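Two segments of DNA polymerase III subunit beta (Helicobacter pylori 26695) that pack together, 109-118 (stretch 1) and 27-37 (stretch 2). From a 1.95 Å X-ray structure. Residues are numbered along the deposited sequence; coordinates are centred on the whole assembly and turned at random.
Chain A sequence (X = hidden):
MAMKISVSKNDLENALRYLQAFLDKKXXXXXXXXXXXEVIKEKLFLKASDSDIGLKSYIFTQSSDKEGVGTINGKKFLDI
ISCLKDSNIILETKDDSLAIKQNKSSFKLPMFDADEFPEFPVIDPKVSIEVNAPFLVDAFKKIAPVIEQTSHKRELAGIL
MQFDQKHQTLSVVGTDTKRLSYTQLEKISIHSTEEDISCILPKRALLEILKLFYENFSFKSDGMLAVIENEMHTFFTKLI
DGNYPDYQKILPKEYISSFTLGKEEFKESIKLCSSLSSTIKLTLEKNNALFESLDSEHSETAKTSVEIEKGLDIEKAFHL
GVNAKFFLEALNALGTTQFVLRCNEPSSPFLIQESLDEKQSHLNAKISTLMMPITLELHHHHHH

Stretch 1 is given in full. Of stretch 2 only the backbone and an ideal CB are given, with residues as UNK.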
# COMPACT_ATOMS: atom_id res chain seq x y z
N LEU A 109 29.46 8.94 -5.74
CA LEU A 109 28.92 9.17 -4.40
C LEU A 109 30.08 9.28 -3.42
O LEU A 109 31.09 8.59 -3.56
CB LEU A 109 27.94 8.07 -3.98
CG LEU A 109 26.58 8.05 -4.66
CD1 LEU A 109 25.77 6.82 -4.29
CD2 LEU A 109 25.80 9.31 -4.31
N PRO A 110 29.94 10.17 -2.43
CA PRO A 110 31.06 10.39 -1.50
C PRO A 110 31.19 9.23 -0.50
O PRO A 110 30.18 8.69 -0.05
CB PRO A 110 30.66 11.68 -0.79
CG PRO A 110 29.11 11.65 -0.79
CD PRO A 110 28.74 10.96 -2.09
N MET A 111 32.42 8.86 -0.16
CA MET A 111 32.64 7.82 0.84
C MET A 111 33.02 8.47 2.16
O MET A 111 33.57 9.57 2.18
CB MET A 111 33.74 6.87 0.37
CG MET A 111 33.50 6.23 -0.99
SD MET A 111 34.51 4.76 -1.13
CE MET A 111 36.17 5.45 -1.17
N PHE A 112 32.76 7.78 3.28
CA PHE A 112 33.24 8.24 4.58
C PHE A 112 34.48 7.44 5.02
O PHE A 112 34.82 6.43 4.41
CB PHE A 112 32.14 8.12 5.65
CG PHE A 112 30.99 9.07 5.45
CD1 PHE A 112 31.19 10.36 4.98
CD2 PHE A 112 29.69 8.67 5.74
CE1 PHE A 112 30.12 11.24 4.80
CE2 PHE A 112 28.62 9.53 5.56
CZ PHE A 112 28.83 10.81 5.09
N ASP A 113 35.14 7.89 6.08
CA ASP A 113 36.27 7.14 6.64
C ASP A 113 35.78 5.80 7.21
O ASP A 113 35.06 5.76 8.21
CB ASP A 113 36.95 7.98 7.73
CG ASP A 113 38.21 7.32 8.29
OD1 ASP A 113 38.63 6.25 7.80
OD2 ASP A 113 38.78 7.90 9.24
N ALA A 114 36.17 4.71 6.56
CA ALA A 114 35.78 3.37 7.02
C ALA A 114 36.22 3.07 8.46
O ALA A 114 35.69 2.16 9.09
CB ALA A 114 36.29 2.31 6.05
N ASP A 115 37.19 3.82 8.97
CA ASP A 115 37.66 3.64 10.34
C ASP A 115 36.59 3.99 11.38
O ASP A 115 36.67 3.59 12.55
CB ASP A 115 38.92 4.48 10.60
CG ASP A 115 40.16 3.93 9.90
OD1 ASP A 115 40.22 2.70 9.65
OD2 ASP A 115 41.07 4.74 9.60
N GLU A 116 35.59 4.76 10.96
CA GLU A 116 34.52 5.16 11.87
C GLU A 116 33.43 4.10 11.88
O GLU A 116 32.58 4.08 12.77
CB GLU A 116 33.91 6.52 11.45
CG GLU A 116 33.10 7.22 12.56
CD GLU A 116 32.14 8.30 12.03
OE1 GLU A 116 32.35 8.80 10.91
OE2 GLU A 116 31.16 8.62 12.75
N PHE A 117 33.44 3.21 10.89
CA PHE A 117 32.40 2.20 10.77
C PHE A 117 32.52 1.22 11.93
O PHE A 117 33.63 0.79 12.28
CB PHE A 117 32.49 1.49 9.41
CG PHE A 117 31.18 0.99 8.90
CD1 PHE A 117 30.75 -0.29 9.22
CD2 PHE A 117 30.38 1.79 8.09
CE1 PHE A 117 29.54 -0.77 8.75
CE2 PHE A 117 29.17 1.32 7.61
CZ PHE A 117 28.74 0.04 7.94
N PRO A 118 31.39 0.88 12.57
CA PRO A 118 31.40 0.05 13.78
C PRO A 118 31.96 -1.34 13.51
O PRO A 118 31.74 -1.88 12.43
CB PRO A 118 29.92 -0.06 14.14
CG PRO A 118 29.24 1.08 13.42
CD PRO A 118 30.03 1.27 12.16
N UNK A 27 19.28 10.89 7.86
CA UNK A 27 20.42 11.81 7.85
C UNK A 27 21.54 11.18 7.03
O UNK A 27 22.29 10.34 7.51
CB UNK A 27 20.89 12.13 9.27
N UNK A 28 21.64 11.59 5.77
CA UNK A 28 22.62 11.00 4.85
C UNK A 28 24.03 11.46 5.17
O UNK A 28 24.99 10.90 4.65
CB UNK A 28 22.28 11.36 3.40
N UNK A 29 24.17 12.47 6.02
CA UNK A 29 25.49 12.96 6.39
C UNK A 29 26.13 12.11 7.51
O UNK A 29 27.29 12.31 7.88
CB UNK A 29 25.39 14.42 6.83
N UNK A 30 25.37 11.14 8.03
CA UNK A 30 25.88 10.27 9.10
C UNK A 30 26.31 8.91 8.55
O UNK A 30 25.64 8.35 7.68
CB UNK A 30 24.82 10.08 10.18
N UNK A 31 27.41 8.37 9.08
CA UNK A 31 27.88 7.07 8.63
C UNK A 31 26.85 5.98 8.91
O UNK A 31 26.89 4.92 8.30
CB UNK A 31 29.21 6.73 9.31
N UNK A 32 25.91 6.24 9.81
CA UNK A 32 24.82 5.27 10.06
C UNK A 32 23.94 5.06 8.83
O UNK A 32 23.18 4.08 8.76
CB UNK A 32 23.95 5.74 11.23
N UNK A 33 24.01 5.98 7.87
CA UNK A 33 23.26 5.84 6.62
C UNK A 33 24.05 5.09 5.54
O UNK A 33 23.59 4.94 4.40
CB UNK A 33 22.86 7.22 6.10
N UNK A 34 25.25 4.63 5.92
CA UNK A 34 26.21 4.07 4.96
C UNK A 34 26.41 2.55 5.08
O UNK A 34 26.37 1.98 6.17
CB UNK A 34 27.56 4.77 5.14
N UNK A 35 26.68 1.94 3.93
CA UNK A 35 27.07 0.54 3.85
C UNK A 35 28.59 0.46 3.69
O UNK A 35 29.18 1.16 2.86
CB UNK A 35 26.36 -0.16 2.69
N UNK A 36 29.22 -0.40 4.50
CA UNK A 36 30.66 -0.65 4.40
C UNK A 36 30.87 -1.68 3.29
O UNK A 36 30.15 -2.69 3.19
CB UNK A 36 31.24 -1.14 5.73
N UNK A 37 31.86 -1.43 2.43
CA UNK A 37 32.15 -2.32 1.32
C UNK A 37 33.56 -2.86 1.49
O UNK A 37 34.47 -2.12 1.88
CB UNK A 37 31.99 -1.60 -0.02

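Position 27 opens a type I turn, and its CB has nothing of stretch 1 within reach. A side chain with an acceptor that can bind the amide two residues on suits it, Asp or Asn. It is Asp 27, whose OD1 accepts a hydrogen bond from the backbone N of position 29 (3.1 Å). At 28 the CB points sideways into open space and many residues would fit; Ala 28 is found. Position 29 directs its CB away, so a small polar residue is reasonable; Ser 29 OG donates to Asp 27 OD1 at 2.6 Å, while the carbonyl O of Ser 29 approaches Phe 112 CZ at 3.5 Å.

Position 30 also faces away, just before a short 3-10 segment, where Ser or Asp can bind a free amide. Ser 30 does so: its OG accepts from the backbone N of position 32 at 3.1 Å.

Position 31 points toward stretch 1. Its ideal CB is 4.1 Å from Phe 112 CD2 and 5.2 Å from Phe 117 CD2, a place for a branched or long aliphatic residue such as Ile or Leu; Glu 116 OE1, also 4.1 Å away, could instead favour a basic group. The residue is Ile 31. Its CB lies 4.0 Å from Phe 112 CD2 and its CG1 3.8 Å from Phe 117 CD2, so it bridges the two rings.

Position 32 turns away and tolerates much; it is Ala 32. Position 33 points sideways, and a small polar residue could close the 3-10 segment: Ser 33 OG donates to Ser 30 O at 2.7 Å.

At 34 the strand begins and the CB again points toward stretch 1, 4.5 Å from both Phe 112 CD2 and Phe 117 CE2. A flat ring would suit, Phe, Tyr or His, as would an aliphatic chain. His 34 (chi1 m) forms an offset stack with Phe 112, centroids 4.0 Å apart and planes at 18°.

The strand's alternation turns 35 away, leaving the choice open; it is Ile 35.

Position 36 faces stretch 1 again, its ideal CB only 3.5 Å from Phe 117 CE1. Branching at CB might crowd there, so an unbranched CB bearing a ring or chain is attractive. In His 36 the CB sits over the Phe 117 face, 3.4 Å from the ring centroid, a CH-pi contact.

Position 37 points away, where a β-compatible residue suffices: Leu 37.

Stretch 2 27-37: DASSIASHIHL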
# COMPACT_ATOMS: atom_id res chain seq x y z
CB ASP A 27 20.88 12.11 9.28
CG ASP A 27 22.12 12.98 9.33
OD1 ASP A 27 22.44 13.64 8.31
OD2 ASP A 27 22.76 13.03 10.40
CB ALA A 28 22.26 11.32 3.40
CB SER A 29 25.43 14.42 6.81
OG SER A 29 24.85 14.56 8.09
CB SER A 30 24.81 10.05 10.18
OG SER A 30 25.19 9.02 11.09
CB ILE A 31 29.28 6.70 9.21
CG1 ILE A 31 29.91 5.53 8.43
CG2 ILE A 31 29.21 6.37 10.70
CD1 ILE A 31 31.41 5.41 8.62
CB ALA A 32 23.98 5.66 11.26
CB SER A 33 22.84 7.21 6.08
OG SER A 33 23.96 7.91 5.57
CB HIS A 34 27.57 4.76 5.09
CG HIS A 34 27.69 6.00 4.28
ND1 HIS A 34 28.85 6.34 3.60
CD2 HIS A 34 26.80 6.99 4.02
CE1 HIS A 34 28.66 7.49 2.97
NE2 HIS A 34 27.43 7.90 3.20
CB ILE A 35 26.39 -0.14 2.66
CG1 ILE A 35 24.89 -0.29 2.95
CG2 ILE A 35 27.02 -1.50 2.38
CD1 ILE A 35 24.03 -0.70 1.72
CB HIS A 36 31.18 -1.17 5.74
CG HIS A 36 32.65 -1.43 5.77
ND1 HIS A 36 33.21 -2.60 5.28
CD2 HIS A 36 33.68 -0.71 6.28
CE1 HIS A 36 34.52 -2.57 5.47
NE2 HIS A 36 34.83 -1.44 6.08
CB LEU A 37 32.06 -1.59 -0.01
CG LEU A 37 30.76 -0.90 -0.39
CD1 LEU A 37 30.92 -0.16 -1.72
CD2 LEU A 37 29.62 -1.91 -0.47
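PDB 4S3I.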